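Local atomic coordinates of inositol-1,4,5-trisphosphate 5-phosphatase 1 (Schizosaccharomyces pombe, PDB entry 1I9Z), a protein that removes the 5-phosphate from soluble and lipid inositol phosphates, using magnesium, and so controls phosphoinositide levels in membrane trafficking and signalling. Residues C123-K135 against K146-T158. Sequence-based numbering, arbitrary orientation.
Sequences CLPSIKNVEGTVK and KGAVAIRFDYEDT
Arg152 NH2 donates to Asn129 O at 2.9 Å, and the acceptor lies in the guanidinium plane. The arginine chain bends at chi2 (78°) and chi3 (59°), which brings the NH2 edge of its guanidinium to Asn129 O. NH1 and NH2 also grip Asp154 end-on in a salt bridge, one nitrogen to each oxygen, from above the carboxylate plane. Asn129 ND2 reaches the anti lone pair of Asp154 OD2 at 2.9 Å, so that oxygen accepts twice. With an alanine at Arg152, Asn129 O is likely to lose this donor, and the Asp154 carboxylate would probably keep just the Asn129 bond of those described here. His199 also bonds Arg152 NE, while Glu131, alongside the arginine, pairs with Arg194. Where the 3-10 turn leads into strand 127-135, Ser126 CB sits over one face of the Tyr155 ring, 3.8 Å from its centroid (a CH-pi contact). Ser126 OG bonds Glu156 OE2 at 2.7 Å. On the same face of the sheet as Tyr155, Ile127 CG2 meets Phe153 CD1 at 3.9 Å, and Ile151 packs on Leu115 and Ile117 of strand 113-120. Paired backbone bonds join the strands from Lys128-Asp154 to Lys135-Ala148. The register slips by one between Lys128 and Glu131, a beta bulge. Strand 127-136 of this antiparallel hairpin edges one sheet of the DNase I-like sandwich in the catalytic 5-phosphatase domain.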
# COMPACT_ATOMS: atom_id res chain seq x y z
N CYS A 123 13.94 -1.19 13.65
CA CYS A 123 12.82 -2.09 13.38
C CYS A 123 13.32 -3.42 12.86
O CYS A 123 12.61 -4.43 12.90
CB CYS A 123 11.87 -1.51 12.29
SG CYS A 123 10.97 -0.09 12.83
N LEU A 124 14.52 -3.43 12.31
CA LEU A 124 15.00 -4.67 11.68
C LEU A 124 14.89 -5.99 12.44
O LEU A 124 14.49 -7.00 11.87
CB LEU A 124 16.43 -4.49 11.20
CG LEU A 124 16.64 -3.99 9.79
CD1 LEU A 124 18.16 -4.08 9.52
CD2 LEU A 124 15.84 -4.85 8.79
N PRO A 125 15.23 -6.01 13.74
CA PRO A 125 15.13 -7.28 14.47
C PRO A 125 13.73 -7.86 14.49
O PRO A 125 13.58 -9.07 14.65
CB PRO A 125 15.61 -6.92 15.88
CG PRO A 125 16.58 -5.80 15.65
CD PRO A 125 15.88 -4.97 14.57
N SER A 126 12.72 -7.02 14.29
CA SER A 126 11.33 -7.44 14.34
C SER A 126 10.83 -7.94 13.00
O SER A 126 9.83 -8.63 12.95
CB SER A 126 10.40 -6.26 14.73
OG SER A 126 10.59 -5.81 16.05
N ILE A 127 11.57 -7.65 11.93
CA ILE A 127 11.08 -7.98 10.57
C ILE A 127 11.61 -9.29 10.05
O ILE A 127 12.83 -9.49 10.02
CB ILE A 127 11.42 -6.81 9.63
CG1 ILE A 127 10.53 -5.60 10.04
CG2 ILE A 127 11.13 -7.22 8.14
CD1 ILE A 127 10.86 -4.25 9.36
N LYS A 128 10.70 -10.20 9.67
CA LYS A 128 11.11 -11.51 9.24
C LYS A 128 10.28 -12.00 8.05
O LYS A 128 9.21 -11.43 7.76
CB LYS A 128 10.92 -12.51 10.41
CG LYS A 128 11.78 -12.16 11.67
CD LYS A 128 13.23 -12.64 11.51
CE LYS A 128 14.19 -12.08 12.62
NZ LYS A 128 14.55 -10.62 12.28
N ASN A 129 10.79 -13.05 7.37
CA ASN A 129 10.07 -13.67 6.25
C ASN A 129 9.69 -12.67 5.13
O ASN A 129 8.55 -12.70 4.57
CB ASN A 129 8.81 -14.36 6.78
CG ASN A 129 9.11 -15.26 7.99
OD1 ASN A 129 10.04 -16.05 7.93
ND2 ASN A 129 8.34 -15.11 9.10
N VAL A 130 10.65 -11.82 4.77
CA VAL A 130 10.43 -10.88 3.70
C VAL A 130 10.42 -11.64 2.37
O VAL A 130 11.38 -12.39 2.06
CB VAL A 130 11.54 -9.82 3.64
CG1 VAL A 130 11.26 -8.88 2.52
CG2 VAL A 130 11.69 -9.06 4.99
N GLU A 131 9.35 -11.45 1.57
CA GLU A 131 9.23 -12.10 0.28
C GLU A 131 8.76 -11.11 -0.75
O GLU A 131 8.08 -10.12 -0.40
CB GLU A 131 8.25 -13.28 0.33
CG GLU A 131 8.73 -14.32 1.39
CD GLU A 131 7.73 -15.47 1.65
OE1 GLU A 131 6.67 -15.49 1.04
OE2 GLU A 131 8.02 -16.32 2.50
N GLY A 132 9.13 -11.33 -2.00
CA GLY A 132 8.65 -10.41 -3.02
C GLY A 132 8.25 -11.14 -4.27
O GLY A 132 8.71 -12.28 -4.51
N THR A 133 7.38 -10.50 -5.06
CA THR A 133 7.02 -11.10 -6.34
C THR A 133 6.44 -10.03 -7.28
O THR A 133 6.31 -8.84 -6.90
CB THR A 133 6.03 -12.27 -6.15
OG1 THR A 133 5.91 -13.01 -7.37
CG2 THR A 133 4.65 -11.74 -5.71
N VAL A 134 6.15 -10.40 -8.52
CA VAL A 134 5.59 -9.41 -9.45
C VAL A 134 4.55 -10.16 -10.27
O VAL A 134 4.58 -11.40 -10.32
CB VAL A 134 6.66 -8.87 -10.46
CG1 VAL A 134 7.78 -8.18 -9.68
CG2 VAL A 134 7.18 -10.03 -11.41
N LYS A 135 3.68 -9.41 -10.94
CA LYS A 135 2.73 -10.06 -11.85
C LYS A 135 2.36 -9.08 -12.94
O LYS A 135 1.85 -7.95 -12.66
CB LYS A 135 1.45 -10.51 -11.12
CG LYS A 135 0.39 -11.14 -12.09
CD LYS A 135 0.85 -12.49 -12.61
CE LYS A 135 -0.20 -13.05 -13.61
NZ LYS A 135 0.23 -14.39 -14.20
N LYS A 146 2.32 -3.08 -18.13
CA LYS A 146 1.51 -2.91 -16.90
C LYS A 146 1.62 -4.10 -15.97
O LYS A 146 1.94 -5.23 -16.38
CB LYS A 146 0.06 -2.64 -17.25
CG LYS A 146 -0.09 -1.43 -18.21
CD LYS A 146 0.42 -0.11 -17.58
CE LYS A 146 -0.12 1.12 -18.38
NZ LYS A 146 0.28 1.06 -19.83
N GLY A 147 1.33 -3.86 -14.70
CA GLY A 147 1.42 -4.95 -13.74
C GLY A 147 1.60 -4.52 -12.32
O GLY A 147 1.37 -3.35 -11.96
N ALA A 148 2.03 -5.47 -11.50
CA ALA A 148 2.19 -5.22 -10.07
C ALA A 148 3.47 -5.72 -9.48
O ALA A 148 4.03 -6.71 -9.97
CB ALA A 148 1.01 -5.89 -9.28
N VAL A 149 3.93 -5.03 -8.44
CA VAL A 149 5.13 -5.47 -7.68
C VAL A 149 4.68 -5.53 -6.23
O VAL A 149 4.03 -4.59 -5.72
CB VAL A 149 6.29 -4.44 -7.80
CG1 VAL A 149 7.49 -4.92 -6.96
CG2 VAL A 149 6.67 -4.32 -9.28
N ALA A 150 4.99 -6.63 -5.56
CA ALA A 150 4.60 -6.81 -4.17
C ALA A 150 5.72 -7.34 -3.23
O ALA A 150 6.58 -8.15 -3.64
CB ALA A 150 3.33 -7.78 -4.12
N ILE A 151 5.73 -6.79 -2.02
CA ILE A 151 6.65 -7.26 -0.98
C ILE A 151 5.82 -7.42 0.32
O ILE A 151 5.02 -6.55 0.68
CB ILE A 151 7.77 -6.23 -0.76
CG1 ILE A 151 8.64 -6.18 -2.06
CG2 ILE A 151 8.60 -6.66 0.46
CD1 ILE A 151 9.56 -4.85 -2.15
N ARG A 152 6.01 -8.55 1.01
CA ARG A 152 5.32 -8.83 2.26
C ARG A 152 6.38 -9.20 3.30
O ARG A 152 7.55 -9.49 2.99
CB ARG A 152 4.30 -9.96 2.06
CG ARG A 152 4.91 -11.42 1.72
CD ARG A 152 5.49 -12.17 2.95
NE ARG A 152 4.45 -12.36 3.98
CZ ARG A 152 4.67 -12.62 5.27
NH1 ARG A 152 3.61 -12.72 6.09
NH2 ARG A 152 5.91 -12.81 5.76
N PHE A 153 5.97 -9.12 4.57
CA PHE A 153 6.89 -9.46 5.64
C PHE A 153 6.10 -9.56 6.95
O PHE A 153 4.93 -9.09 7.05
CB PHE A 153 8.03 -8.40 5.75
CG PHE A 153 7.58 -6.98 6.02
CD1 PHE A 153 7.37 -6.53 7.31
CD2 PHE A 153 7.35 -6.09 4.96
CE1 PHE A 153 6.94 -5.22 7.58
CE2 PHE A 153 6.91 -4.77 5.18
CZ PHE A 153 6.70 -4.32 6.49
N ASP A 154 6.72 -10.16 7.95
CA ASP A 154 6.04 -10.21 9.25
C ASP A 154 6.79 -9.20 10.09
O ASP A 154 8.02 -9.07 9.96
CB ASP A 154 6.15 -11.61 9.86
CG ASP A 154 5.40 -12.59 9.09
OD1 ASP A 154 4.20 -12.35 8.91
OD2 ASP A 154 5.96 -13.60 8.63
N TYR A 155 6.04 -8.45 10.89
CA TYR A 155 6.61 -7.50 11.85
C TYR A 155 6.16 -8.17 13.18
O TYR A 155 4.97 -8.15 13.58
CB TYR A 155 6.08 -6.09 11.67
CG TYR A 155 6.84 -5.09 12.51
CD1 TYR A 155 7.62 -4.09 11.91
CD2 TYR A 155 6.78 -5.13 13.91
CE1 TYR A 155 8.30 -3.17 12.65
CE2 TYR A 155 7.49 -4.19 14.69
CZ TYR A 155 8.24 -3.22 14.05
OH TYR A 155 8.97 -2.31 14.75
N GLU A 156 7.15 -8.76 13.85
CA GLU A 156 6.87 -9.60 15.01
C GLU A 156 5.87 -10.65 14.48
O GLU A 156 6.15 -11.27 13.46
CB GLU A 156 6.32 -8.79 16.18
CG GLU A 156 7.33 -7.82 16.80
CD GLU A 156 8.63 -8.45 17.38
OE1 GLU A 156 8.76 -9.67 17.54
OE2 GLU A 156 9.54 -7.66 17.67
N ASP A 157 4.71 -10.85 15.13
CA ASP A 157 3.80 -11.86 14.62
C ASP A 157 2.64 -11.31 13.80
O ASP A 157 1.58 -11.94 13.68
CB ASP A 157 3.25 -12.71 15.77
CG ASP A 157 4.35 -13.48 16.51
OD1 ASP A 157 4.94 -12.96 17.45
OD2 ASP A 157 4.63 -14.61 16.10
N THR A 158 2.82 -10.13 13.22
CA THR A 158 1.75 -9.53 12.43
C THR A 158 2.22 -9.54 10.97
O THR A 158 3.33 -9.09 10.72
CB THR A 158 1.52 -8.08 12.91
OG1 THR A 158 1.00 -8.11 14.26
CG2 THR A 158 0.50 -7.38 11.98
O HOH W 1 8.63 -11.24 12.56